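Local coordinates for protein D-alanyl-D-alanine carboxypeptidase DacB2 (Mycobacterium tuberculosis H37Rv, PDB 4RYE) that acts as a serine-type D,D-carboxypeptidase in vitro and probably cleaves the terminal D-Ala-D-Ala of peptidoglycan stem peptides during cell-wall biogenesis, at residues 117-120 against 121-125; 154-157 against 158-162; 169-172 against 173-177; 194-197 against 198-201; 254-257 against 258-262. All coordinates share one frame; numbering follows the deposited sequence.

Contact 1. Residues 117-120 against 121-125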
loop_
_atom_site.group_PDB
_atom_site.type_symbol
_atom_site.label_atom_id
_atom_site.label_comp_id
_atom_site.label_asym_id
_atom_site.label_seq_id
_atom_site.Cartn_x
_atom_site.Cartn_y
_atom_site.Cartn_z
ATOM N N GLN A 117 0.229 -19.083 -6.421
ATOM C CA GLN A 117 -0.600 -18.364 -5.451
ATOM C C GLN A 117 -0.289 -18.748 -4.005
ATOM O O GLN A 117 -0.010 -17.887 -3.182
ATOM C CB GLN A 117 -2.083 -18.614 -5.743
ATOM C CG GLN A 117 -2.565 -18.029 -7.063
ATOM C CD GLN A 117 -2.887 -16.549 -6.955
ATOM O OE1 GLN A 117 -3.684 -16.140 -6.110
ATOM N NE2 GLN A 117 -2.261 -15.739 -7.799
ATOM N N ASP A 118 -0.345 -20.039 -3.695
ATOM C CA ASP A 118 -0.129 -20.487 -2.318
ATOM C C ASP A 118 1.276 -20.166 -1.813
ATOM O O ASP A 118 1.450 -19.712 -0.684
ATOM C CB ASP A 118 -0.394 -21.990 -2.195
ATOM C CG ASP A 118 -1.867 -22.335 -2.307
ATOM O OD1 ASP A 118 -2.678 -21.416 -2.566
ATOM O OD2 ASP A 118 -2.208 -23.530 -2.150
ATOM N N VAL A 119 2.269 -20.421 -2.659
ATOM C CA VAL A 119 3.661 -20.143 -2.329
ATOM C C VAL A 119 3.876 -18.653 -2.116
ATOM O O VAL A 119 4.579 -18.239 -1.193
ATOM C CB VAL A 119 4.609 -20.660 -3.439
ATOM C CG1 VAL A 119 6.012 -20.137 -3.230
ATOM C CG2 VAL A 119 4.598 -22.196 -3.486
ATOM N N THR A 120 3.248 -17.834 -2.951
ATOM C CA THR A 120 3.434 -16.390 -2.851
ATOM C C THR A 120 2.830 -15.851 -1.562
ATOM O O THR A 120 3.420 -14.998 -0.885
ATOM C CB THR A 120 2.851 -15.670 -4.080
ATOM O OG1 THR A 120 3.558 -16.099 -5.245
ATOM C CG2 THR A 120 2.978 -14.160 -3.951
ATOM N N VAL A 121 1.661 -16.368 -1.207
ATOM C CA VAL A 121 1.029 -15.972 0.039
ATOM C C VAL A 121 1.896 -16.401 1.225
ATOM O O VAL A 121 2.072 -15.627 2.175
ATOM C CB VAL A 121 -0.403 -16.521 0.150
ATOM C CG1 VAL A 121 -0.968 -16.299 1.560
ATOM C CG2 VAL A 121 -1.286 -15.849 -0.899
ATOM N N ALA A 122 2.461 -17.605 1.167
ATOM C CA ALA A 122 3.368 -18.038 2.240
ATOM C C ALA A 122 4.597 -17.131 2.335
ATOM O O ALA A 122 5.021 -16.778 3.434
ATOM C CB ALA A 122 3.791 -19.478 2.060
ATOM N N LYS A 123 5.172 -16.760 1.190
ATOM C CA LYS A 123 6.294 -15.810 1.181
ATOM C C LYS A 123 5.932 -14.425 1.721
ATOM O O LYS A 123 6.736 -13.792 2.413
ATOM C CB LYS A 123 6.894 -15.680 -0.224
ATOM C CG LYS A 123 7.585 -16.950 -0.721
ATOM C CD LYS A 123 8.065 -16.776 -2.166
ATOM C CE LYS A 123 8.859 -17.999 -2.625
ATOM N NZ LYS A 123 9.306 -17.870 -4.042
HETATM N N MSE A 124 4.739 -13.934 1.396
HETATM C CA MSE A 124 4.294 -12.651 1.939
HETATM C C MSE A 124 4.163 -12.699 3.466
HETATM O O MSE A 124 4.601 -11.798 4.173
HETATM C CB MSE A 124 2.964 -12.232 1.302
HETATM C CG MSE A 124 3.097 -11.760 -0.146
HETATM SE SE MSE A 124 1.363 -11.819 -1.042
HETATM C CE MSE A 124 0.477 -10.336 -0.123
ATOM N N ASN A 125 3.558 -13.761 3.969
ATOM C CA ASN A 125 3.409 -13.923 5.408
ATOM C C ASN A 125 4.760 -14.088 6.092
ATOM O O ASN A 125 4.982 -13.537 7.168
ATOM C CB ASN A 125 2.462 -15.090 5.709
ATOM C CG ASN A 125 1.014 -14.716 5.458
ATOM O OD1 ASN A 125 0.616 -13.577 5.710
ATOM N ND2 ASN A 125 0.229 -15.654 4.943
#

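Contact 2. Residues 154-157 against 158-162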
loop_
_atom_site.group_PDB
_atom_site.type_symbol
_atom_site.label_atom_id
_atom_site.label_comp_id
_atom_site.label_asym_id
_atom_site.label_seq_id
_atom_site.Cartn_x
_atom_site.Cartn_y
_atom_site.Cartn_z
ATOM N N THR A 154 -2.965 -4.244 10.410
ATOM C CA THR A 154 -3.309 -3.169 11.334
ATOM C C THR A 154 -2.667 -1.916 10.780
ATOM O O THR A 154 -1.753 -2.010 9.948
ATOM C CB THR A 154 -2.784 -3.432 12.761
ATOM O OG1 THR A 154 -1.349 -3.488 12.745
ATOM C CG2 THR A 154 -3.347 -4.757 13.317
ATOM N N ALA A 155 -3.141 -0.752 11.211
ATOM C CA ALA A 155 -2.529 0.507 10.792
ATOM C C ALA A 155 -1.037 0.500 11.130
ATOM O O ALA A 155 -0.197 0.894 10.318
ATOM C CB ALA A 155 -3.237 1.694 11.456
ATOM N N HIS A 156 -0.714 0.025 12.327
ATOM C CA HIS A 156 0.675 -0.137 12.747
ATOM C C HIS A 156 1.465 -1.037 11.796
ATOM O O HIS A 156 2.529 -0.643 11.300
ATOM C CB HIS A 156 0.736 -0.682 14.182
ATOM C CG HIS A 156 2.101 -1.127 14.598
ATOM N ND1 HIS A 156 2.615 -2.368 14.270
ATOM C CD2 HIS A 156 3.064 -0.500 15.317
ATOM C CE1 HIS A 156 3.832 -2.484 14.772
ATOM N NE2 HIS A 156 4.127 -1.368 15.414
ATOM N N ASP A 157 0.972 -2.246 11.534
ATOM C CA ASP A 157 1.695 -3.127 10.613
ATOM C C ASP A 157 1.818 -2.554 9.201
ATOM O O ASP A 157 2.837 -2.754 8.538
ATOM C CB ASP A 157 1.048 -4.516 10.532
ATOM C CG ASP A 157 1.331 -5.364 11.752
ATOM O OD1 ASP A 157 1.822 -4.812 12.760
ATOM O OD2 ASP A 157 1.046 -6.588 11.709
ATOM N N LEU A 158 0.781 -1.868 8.723
ATOM C CA LEU A 158 0.848 -1.290 7.382
ATOM C C LEU A 158 2.003 -0.284 7.246
ATOM O O LEU A 158 2.718 -0.303 6.248
ATOM C CB LEU A 158 -0.496 -0.660 6.960
ATOM C CG LEU A 158 -1.631 -1.640 6.649
ATOM C CD1 LEU A 158 -2.896 -0.878 6.216
ATOM C CD2 LEU A 158 -1.204 -2.620 5.563
ATOM N N VAL A 159 2.194 0.582 8.235
ATOM C CA VAL A 159 3.290 1.555 8.141
ATOM C C VAL A 159 4.644 0.884 8.336
ATOM O O VAL A 159 5.642 1.326 7.783
ATOM C CB VAL A 159 3.124 2.797 9.072
ATOM C CG1 VAL A 159 1.836 3.541 8.742
ATOM C CG2 VAL A 159 3.170 2.432 10.561
ATOM N N VAL A 160 4.673 -0.189 9.116
ATOM C CA VAL A 160 5.895 -0.965 9.271
ATOM C C VAL A 160 6.269 -1.576 7.928
ATOM O O VAL A 160 7.437 -1.557 7.506
ATOM C CB VAL A 160 5.718 -2.056 10.353
ATOM C CG1 VAL A 160 6.870 -3.070 10.307
ATOM C CG2 VAL A 160 5.616 -1.400 11.747
ATOM N N ILE A 161 5.275 -2.107 7.234
ATOM C CA ILE A 161 5.526 -2.716 5.927
ATOM C C ILE A 161 5.901 -1.647 4.900
ATOM O O ILE A 161 6.843 -1.823 4.120
ATOM C CB ILE A 161 4.291 -3.532 5.459
ATOM C CG1 ILE A 161 4.208 -4.838 6.258
ATOM C CG2 ILE A 161 4.354 -3.831 3.962
ATOM C CD1 ILE A 161 2.810 -5.460 6.328
ATOM N N PHE A 162 5.188 -0.524 4.913
ATOM C CA PHE A 162 5.484 0.547 3.968
ATOM C C PHE A 162 6.863 1.173 4.181
ATOM O O PHE A 162 7.524 1.615 3.237
ATOM C CB PHE A 162 4.424 1.638 4.042
ATOM C CG PHE A 162 4.323 2.445 2.783
ATOM C CD1 PHE A 162 3.643 1.946 1.687
ATOM C CD2 PHE A 162 4.909 3.697 2.690
ATOM C CE1 PHE A 162 3.543 2.685 0.511
ATOM C CE2 PHE A 162 4.819 4.446 1.517
ATOM C CZ PHE A 162 4.134 3.934 0.426
#

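Contact 3. Residues 169-172 against 173-177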
loop_
_atom_site.group_PDB
_atom_site.type_symbol
_atom_site.label_atom_id
_atom_site.label_comp_id
_atom_site.label_asym_id
_atom_site.label_seq_id
_atom_site.Cartn_x
_atom_site.Cartn_y
_atom_site.Cartn_z
ATOM N N PRO A 169 15.085 1.432 -3.129
ATOM C CA PRO A 169 15.106 2.552 -4.081
ATOM C C PRO A 169 14.192 2.343 -5.293
ATOM O O PRO A 169 13.649 3.314 -5.808
ATOM C CB PRO A 169 16.585 2.634 -4.510
ATOM C CG PRO A 169 17.193 1.298 -4.123
ATOM C CD PRO A 169 16.418 0.833 -2.922
ATOM N N VAL A 170 14.024 1.105 -5.749
ATOM C CA VAL A 170 13.114 0.869 -6.864
ATOM C C VAL A 170 11.662 1.067 -6.453
ATOM O O VAL A 170 10.878 1.678 -7.185
ATOM C CB VAL A 170 13.320 -0.537 -7.488
ATOM C CG1 VAL A 170 12.263 -0.797 -8.542
ATOM C CG2 VAL A 170 14.723 -0.634 -8.082
ATOM N N PHE A 171 11.297 0.568 -5.277
ATOM C CA PHE A 171 9.935 0.786 -4.795
ATOM C C PHE A 171 9.654 2.275 -4.673
ATOM O O PHE A 171 8.606 2.758 -5.126
ATOM C CB PHE A 171 9.674 0.100 -3.448
ATOM C CG PHE A 171 8.258 0.280 -2.954
ATOM C CD1 PHE A 171 7.905 1.386 -2.190
ATOM C CD2 PHE A 171 7.274 -0.646 -3.278
ATOM C CE1 PHE A 171 6.588 1.575 -1.750
ATOM C CE2 PHE A 171 5.951 -0.479 -2.840
ATOM C CZ PHE A 171 5.611 0.641 -2.068
ATOM N N ALA A 172 10.573 2.999 -4.037
ATOM C CA ALA A 172 10.411 4.444 -3.861
ATOM C C ALA A 172 10.246 5.154 -5.198
ATOM O O ALA A 172 9.462 6.106 -5.317
ATOM C CB ALA A 172 11.583 5.030 -3.081
ATOM N N GLN A 173 10.968 4.695 -6.213
ATOM C CA GLN A 173 10.841 5.285 -7.545
ATOM C C GLN A 173 9.460 5.019 -8.140
ATOM O O GLN A 173 8.796 5.943 -8.621
ATOM C CB GLN A 173 11.925 4.746 -8.483
ATOM C CG GLN A 173 11.903 5.373 -9.880
ATOM C CD GLN A 173 13.054 4.910 -10.745
ATOM O OE1 GLN A 173 13.123 3.744 -11.131
ATOM N NE2 GLN A 173 13.976 5.822 -11.043
ATOM N N ILE A 174 9.030 3.760 -8.097
ATOM C CA ILE A 174 7.753 3.366 -8.701
ATOM C C ILE A 174 6.558 4.050 -8.043
ATOM O O ILE A 174 5.704 4.615 -8.726
ATOM C CB ILE A 174 7.548 1.837 -8.648
ATOM C CG1 ILE A 174 8.593 1.134 -9.522
ATOM C CG2 ILE A 174 6.136 1.462 -9.120
ATOM C CD1 ILE A 174 8.670 -0.373 -9.272
ATOM N N THR A 175 6.500 4.008 -6.716
ATOM C CA THR A 175 5.336 4.525 -5.996
ATOM C C THR A 175 5.169 6.032 -6.245
ATOM O O THR A 175 4.064 6.587 -6.135
ATOM C CB THR A 175 5.401 4.157 -4.482
ATOM O OG1 THR A 175 4.121 4.379 -3.869
ATOM C CG2 THR A 175 6.475 4.967 -3.753
ATOM N N ALA A 176 6.263 6.682 -6.633
ATOM C CA ALA A 176 6.244 8.115 -6.912
ATOM C C ALA A 176 6.123 8.484 -8.408
ATOM O O ALA A 176 5.901 9.656 -8.728
ATOM C CB ALA A 176 7.464 8.795 -6.288
ATOM N N GLU A 177 6.270 7.510 -9.311
ATOM C CA GLU A 177 6.105 7.755 -10.758
ATOM C C GLU A 177 4.703 8.248 -11.087
ATOM O O GLU A 177 3.716 7.660 -10.633
ATOM C CB GLU A 177 6.298 6.466 -11.579
ATOM C CG GLU A 177 7.660 5.815 -11.588
ATOM C CD GLU A 177 7.579 4.412 -12.192
ATOM O OE1 GLU A 177 6.443 3.944 -12.430
ATOM O OE2 GLU A 177 8.626 3.774 -12.426
#

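Contact 4. Residues 194-197 against 198-201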
loop_
_atom_site.group_PDB
_atom_site.type_symbol
_atom_site.label_atom_id
_atom_site.label_comp_id
_atom_site.label_asym_id
_atom_site.label_seq_id
_atom_site.Cartn_x
_atom_site.Cartn_y
_atom_site.Cartn_z
ATOM N N GLN A 194 -2.716 6.003 -9.818
ATOM C CA GLN A 194 -4.023 6.353 -9.268
ATOM C C GLN A 194 -3.956 7.035 -7.900
ATOM O O GLN A 194 -4.986 7.440 -7.364
ATOM C CB GLN A 194 -4.919 5.113 -9.187
ATOM C CG GLN A 194 -4.528 4.135 -8.097
ATOM C CD GLN A 194 -5.363 2.864 -8.124
ATOM O OE1 GLN A 194 -6.181 2.661 -9.025
ATOM N NE2 GLN A 194 -5.165 2.006 -7.128
ATOM N N ASP A 195 -2.754 7.149 -7.337
ATOM C CA ASP A 195 -2.558 7.790 -6.037
ATOM C C ASP A 195 -2.642 9.305 -6.173
ATOM O O ASP A 195 -1.659 9.965 -6.523
ATOM C CB ASP A 195 -1.198 7.383 -5.461
ATOM C CG ASP A 195 -0.897 8.038 -4.116
ATOM O OD1 ASP A 195 -1.798 8.666 -3.511
ATOM O OD2 ASP A 195 0.257 7.903 -3.649
ATOM N N GLU A 196 -3.813 9.853 -5.871
ATOM C CA GLU A 196 -4.072 11.280 -6.056
ATOM C C GLU A 196 -3.338 12.149 -5.034
ATOM O O GLU A 196 -3.234 13.362 -5.196
ATOM C CB GLU A 196 -5.574 11.547 -5.991
ATOM C CG GLU A 196 -6.353 10.787 -7.052
ATOM C CD GLU A 196 -7.702 11.397 -7.330
ATOM O OE1 GLU A 196 -8.081 12.348 -6.614
ATOM O OE2 GLU A 196 -8.379 10.932 -8.273
ATOM N N LEU A 197 -2.824 11.529 -3.988
ATOM C CA LEU A 197 -2.041 12.277 -3.016
ATOM C C LEU A 197 -0.811 12.897 -3.693
ATOM O O LEU A 197 -0.402 14.001 -3.344
ATOM C CB LEU A 197 -1.658 11.396 -1.824
ATOM C CG LEU A 197 -1.631 12.084 -0.454
ATOM C CD1 LEU A 197 -2.964 12.764 -0.159
ATOM C CD2 LEU A 197 -1.290 11.110 0.653
ATOM N N LEU A 198 -0.248 12.206 -4.686
ATOM C CA LEU A 198 0.916 12.727 -5.410
ATOM C C LEU A 198 0.597 14.061 -6.062
ATOM O O LEU A 198 1.427 14.970 -6.085
ATOM C CB LEU A 198 1.383 11.732 -6.473
ATOM C CG LEU A 198 1.905 10.412 -5.908
ATOM C CD1 LEU A 198 2.329 9.504 -7.030
ATOM C CD2 LEU A 198 3.071 10.668 -4.947
ATOM N N GLN A 199 -0.618 14.171 -6.587
ATOM C CA GLN A 199 -1.040 15.377 -7.286
ATOM C C GLN A 199 -1.596 16.461 -6.360
ATOM O O GLN A 199 -1.512 17.645 -6.669
ATOM C CB GLN A 199 -2.081 15.017 -8.355
ATOM C CG GLN A 199 -1.583 14.004 -9.378
ATOM C CD GLN A 199 -2.711 13.315 -10.121
ATOM O OE1 GLN A 199 -3.599 12.717 -9.511
ATOM N NE2 GLN A 199 -2.679 13.389 -11.447
ATOM N N ARG A 200 -2.175 16.065 -5.233
ATOM C CA ARG A 200 -2.877 17.037 -4.392
ATOM C C ARG A 200 -2.056 17.549 -3.220
ATOM O O ARG A 200 -2.352 18.612 -2.662
ATOM C CB ARG A 200 -4.162 16.425 -3.838
ATOM C CG ARG A 200 -5.188 16.060 -4.889
ATOM C CD ARG A 200 -6.098 14.970 -4.344
ATOM N NE ARG A 200 -7.153 14.604 -5.282
ATOM C CZ ARG A 200 -8.384 15.091 -5.221
ATOM N NH1 ARG A 200 -8.694 15.955 -4.266
ATOM N NH2 ARG A 200 -9.299 14.713 -6.105
ATOM N N TYR A 201 -1.049 16.781 -2.827
ATOM C CA TYR A 201 -0.309 17.084 -1.607
ATOM C C TYR A 201 1.188 17.218 -1.872
ATOM O O TYR A 201 1.881 16.206 -1.977
ATOM C CB TYR A 201 -0.536 15.979 -0.565
ATOM C CG TYR A 201 -0.125 16.425 0.812
ATOM C CD1 TYR A 201 -0.969 17.209 1.574
ATOM C CD2 TYR A 201 1.120 16.097 1.332
ATOM C CE1 TYR A 201 -0.600 17.647 2.837
ATOM C CE2 TYR A 201 1.502 16.530 2.608
ATOM C CZ TYR A 201 0.637 17.309 3.345
ATOM O OH TYR A 201 0.999 17.752 4.600
#

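Contact 5. Residues 254-257 against 258-262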
loop_
_atom_site.group_PDB
_atom_site.type_symbol
_atom_site.label_atom_id
_atom_site.label_comp_id
_atom_site.label_asym_id
_atom_site.label_seq_id
_atom_site.Cartn_x
_atom_site.Cartn_y
_atom_site.Cartn_z
ATOM N N PHE A 254 -1.186 14.267 7.628
ATOM C CA PHE A 254 0.164 14.717 7.291
ATOM C C PHE A 254 0.408 16.139 7.789
ATOM O O PHE A 254 1.430 16.403 8.443
ATOM C CB PHE A 254 0.400 14.631 5.769
ATOM C CG PHE A 254 0.770 13.241 5.273
ATOM C CD1 PHE A 254 1.769 12.493 5.895
ATOM C CD2 PHE A 254 0.123 12.695 4.170
ATOM C CE1 PHE A 254 2.111 11.220 5.423
ATOM C CE2 PHE A 254 0.449 11.433 3.699
ATOM C CZ PHE A 254 1.447 10.688 4.323
ATOM N N ASP A 255 -0.524 17.048 7.489
ATOM C CA ASP A 255 -0.429 18.435 7.948
ATOM C C ASP A 255 -0.291 18.491 9.472
ATOM O O ASP A 255 0.549 19.219 10.009
ATOM C CB ASP A 255 -1.680 19.244 7.565
ATOM C CG ASP A 255 -1.670 19.731 6.117
ATOM O OD1 ASP A 255 -0.651 19.565 5.416
ATOM O OD2 ASP A 255 -2.697 20.303 5.688
ATOM N N TRP A 256 -1.145 17.745 10.165
ATOM C CA TRP A 256 -1.090 17.706 11.623
ATOM C C TRP A 256 0.273 17.202 12.103
ATOM O O TRP A 256 0.857 17.760 13.034
ATOM C CB TRP A 256 -2.213 16.838 12.192
ATOM C CG TRP A 256 -2.180 16.753 13.699
ATOM C CD1 TRP A 256 -2.812 17.577 14.590
ATOM C CD2 TRP A 256 -1.458 15.793 14.481
ATOM N NE1 TRP A 256 -2.528 17.183 15.874
ATOM C CE2 TRP A 256 -1.695 16.094 15.833
ATOM C CE3 TRP A 256 -0.631 14.713 14.164
ATOM C CZ2 TRP A 256 -1.130 15.343 16.877
ATOM C CZ3 TRP A 256 -0.075 13.971 15.201
ATOM C CH2 TRP A 256 -0.327 14.288 16.533
ATOM N N GLY A 257 0.778 16.157 11.457
ATOM C CA GLY A 257 2.059 15.581 11.824
ATOM C C GLY A 257 3.229 16.525 11.585
ATOM O O GLY A 257 4.179 16.565 12.368
ATOM N N PHE A 258 3.177 17.272 10.490
ATOM C CA PHE A 258 4.274 18.173 10.148
ATOM C C PHE A 258 4.276 19.395 11.046
ATOM O O PHE A 258 5.318 20.016 11.265
ATOM C CB PHE A 258 4.216 18.572 8.659
ATOM C CG PHE A 258 4.624 17.466 7.730
ATOM C CD1 PHE A 258 5.809 16.774 7.935
ATOM C CD2 PHE A 258 3.808 17.090 6.664
ATOM C CE1 PHE A 258 6.183 15.738 7.079
ATOM C CE2 PHE A 258 4.174 16.058 5.814
ATOM C CZ PHE A 258 5.361 15.375 6.026
ATOM N N ALA A 259 3.100 19.739 11.563
ATOM C CA ALA A 259 2.971 20.891 12.433
ATOM C C ALA A 259 3.328 20.539 13.880
ATOM O O ALA A 259 3.590 21.426 14.692
ATOM C CB ALA A 259 1.559 21.463 12.349
ATOM N N LEU A 260 3.355 19.245 14.190
ATOM C CA LEU A 260 3.606 18.779 15.557
ATOM C C LEU A 260 5.029 19.103 16.015
ATOM O O LEU A 260 5.986 18.941 15.263
ATOM C CB LEU A 260 3.362 17.264 15.658
ATOM C CG LEU A 260 3.412 16.622 17.050
ATOM C CD1 LEU A 260 2.280 17.147 17.945
ATOM C CD2 LEU A 260 3.356 15.091 16.933
ATOM N N ASN A 261 5.150 19.584 17.243
ATOM C CA ASN A 261 6.445 19.729 17.894
ATOM C C ASN A 261 7.200 18.406 17.749
ATOM O O ASN A 261 6.677 17.348 18.106
ATOM C CB ASN A 261 6.215 20.085 19.366
ATOM C CG ASN A 261 7.498 20.400 20.112
ATOM O OD1 ASN A 261 8.464 19.630 20.082
ATOM N ND2 ASN A 261 7.504 21.532 20.808
ATOM N N PRO A 262 8.417 18.453 17.177
ATOM C CA PRO A 262 9.144 17.224 16.837
ATOM C C PRO A 262 9.482 16.349 18.046
ATOM O O PRO A 262 9.720 15.156 17.870
ATOM C CB PRO A 262 10.434 17.741 16.177
ATOM C CG PRO A 262 10.125 19.136 15.748
ATOM C CD PRO A 262 9.145 19.664 16.756
HETATM O O HOH W 1 6.509 17.436 13.128
#

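Contact 1. Residues 117-120 against 121-125
V119 turns CG1 anti to its backbone N (chi1 169°), and K123 has CG anti to the carbonyl carbon (chi1 -67°) and stays extended to NZ, which brings the two side chains alongside each other and pointing the same way. The branch CG1 of V119 rests on the aliphatic shaft of the lysine, 3.6 Å from K123 CE. The ammonium group passes beyond the valine to a salt bridge with E60 and a hydrogen bond to the carbonyl of L114, which fix the far end of the chain.

One residue on, T120 and the selenomethionine M124 meet at an oblique angle. The methyl CG2 of T120 lies 4.1 Å from M124 SE, while the hydroxyl OG1 faces back along the helix and bonds to G116 O. This pair is buried against helix 50-60, with T120 on L53 and M124 on L52 and V56. Beneath both pairs the backbone is regular: K123 N reaches V119 O at 2.9 Å, and M124 N reaches T120 O at 2.8 Å. These i to i+4 pairs are those of an amphipathic alpha-helix, whose inner face here packs on the helix that begins with K50, the proton acceptor by similarity.

Contact 2. Residues 154-157 against 158-162
H156 and V160 meet at a slant, the methyl CG2 of V160 sitting over one face of the imidazole and displaced toward its rim. This is a CH-pi contact, with V160 CG2 4.0 Å from the centroid of the H156 ring and nearest to the ring at H156 CE1 (3.7 Å). CG of H156 stands anti to the backbone N (chi1 169°), which carries the imidazole to V160, and the ring's rotation is held at the edge: H156 ND1 donates to D157 OD1 at 3.0 Å, with the oxygen lying in the ring plane. On the other ring nitrogen, NE2 bonds to the terminal carboxylate of L269. The second oxygen of D157, OD2, accepts from the backbone N of S135 and is also bonded to the hydroxyl of T136, so both carboxylate oxygens are engaged.

T154 is the N-cap: its OG1 accepts from D157 N at 2.9 Å, and its carbonyl oxygen receives L158 N at 2.8 Å, opening the helical ladder. Below the polar rim, L158 and V159 lean on strand 228-237, A155 and V159 on strand 22-27, and I161 on V51 and L55 of helix 50-60, so that this first part of helix 155-166 is wedged between the main sheet and helix 50-60.

Contact 3. Residues 169-172 against 173-177
F171 overlaps T175 one turn along helix 169-176, the two side chains slanting across each other. The ring carbon F171 CE1 is 3.9 Å from T175 CG2 and equally close to the threonine CB, an oblique approach. With OG1 anti to the backbone N (chi1 -166°), T175 directs its hydroxyl off the helix to the backbone N of G207, while CG2 is left between the backbone N and the carbonyl carbon, where it nears both the phenyl ring and F171 O. One side chain thus serves two surroundings, its methyl in the apolar packing and its hydroxyl in a polar link to strand 204-212.

On the neighbouring flank V170 and I174 make an apolar pair, V170 CG1 lying 3.7 Å from I174 CD1. I174 CG1 also comes to 3.3 Å from V170 O. The backbone bonds straighten along the helix: Q173 N to P169 O is bent (147° at the hydrogen), whereas T175 N to F171 O, at 2.9 Å, is almost linear (174°). Beyond T175 the bonds to Q173 O are weak, and E177 N bonds to I174 O at 3.0 Å as the chain leaves the helix.

F171 packs against V51, A54 and L58 of helix 50-60, L99 of helix 91-100, and A165 and M166 of helix 155-166. Helix 50-60 starts at the SxxK lysine K50, whose side chain is about 8 Å from that of F171. This short amphipathic helix thereby joins the hydrophobic core of the helical region, as in the penicillin-binding protein and beta-lactamase fold.

Contact 4. Residues 194-197 against 198-201
The charged pair is E196 with R200, whose side chains run alongside each other and point the same way in a salt bridge. A single carboxylate oxygen does the work: E196 OE1 lies 2.7 Å from R200 NH2 and 2.8 Å from R200 NE. It sits at the guanidinium edge, near its plane, and the carboxylate and guanidinium planes are only 11° apart, although both N-H directions are bent and the individual bonds are weak.

Among the hydrogen bonds, D195 introduces the turn. CG anti to the backbone N (chi1 179°) turns OD1 to L197 N, which it caps at 3.1 Å, met from above the carboxylate plane. The carbonyl oxygen of D195 takes L198 N at 3.2 Å. One turn follows, with R200 N bonded to E196 O and Y201 N to L197 O, both at 2.9 Å.

Apolar contact is supplied by L197, whose CG rests 4.0 Å from Y201 CB, the two side chains lying side by side. L197 meets F254 of helix 246-259 and F219 of strand 218-225, Y201 meets F258 and A223 of the same helix and strand, and L198 touches A204 of strand 204-212.

Contact 5. Residues 254-257 against 258-262
The last turn of helix 246-259 is still alpha-helical at F258 N to F254 O (2.8 Å) and A259 N to D255 O (3.0 Å), then slackens into a weak i to i+3 bond from L260 N to G257 O. W256 and L260 lie side by side, pointing the same way. Both have CG anti to the backbone N (chi1 179° and -173°), which brings the leucine's branches to the six-membered ring of the indole: L260 CD2 is 3.8 Å from W256 CH2, and L260 CD1 is 4.0 Å from W256 CZ2. The indole NE1 donates to the carbonyl of V13, and the ring also packs on L34 and A35 of strand 32-37.

This C-terminal helix covers one side of the central antiparallel sheet, an arrangement known from the penicillin-binding protein and beta-lactamase fold, and F254 and F258 face its strands. Between these two the contact is with the stem of the first residue, F258 CE2 lying 4.0 Å from F254 CB. F258 CD2 comes to 3.0 Å from F254 O, a tight fit of ring to backbone. Together the two phenylalanines press on L230 and A223. D255, an exposed residue, hydrogen-bonds to the hydroxyl of Y201. Where the helix ends, a water lies 2.6 Å from G257 O and 2.7 Å from L260 O.

How the contacts relate
The five contacts follow one another along the chain without interleaving. Contacts 1, 2 and 3 lie on successive helices, 117-130, 155-166 and 169-176. Contacts 1 and 2 stay apart, with centres about 18 Å apart, yet each packs on helix 50-60, as does contact 3, so this helix, which starts at K50, is their common neighbour. Contacts 2 and 3 touch through F162 and F171. Contact 3 meets contact 4 where L198 CD1 lies 3.5 Å from T175 O, and contact 4 meets contact 5 through Y201 with D255 and L197 with F254. Contacts 2 to 5 thus form a series of touching neighbours from helix 155-166 to helix 246-259 on the sheet, and contacts 1 and 5 lie farthest apart, about 37 Å between centres.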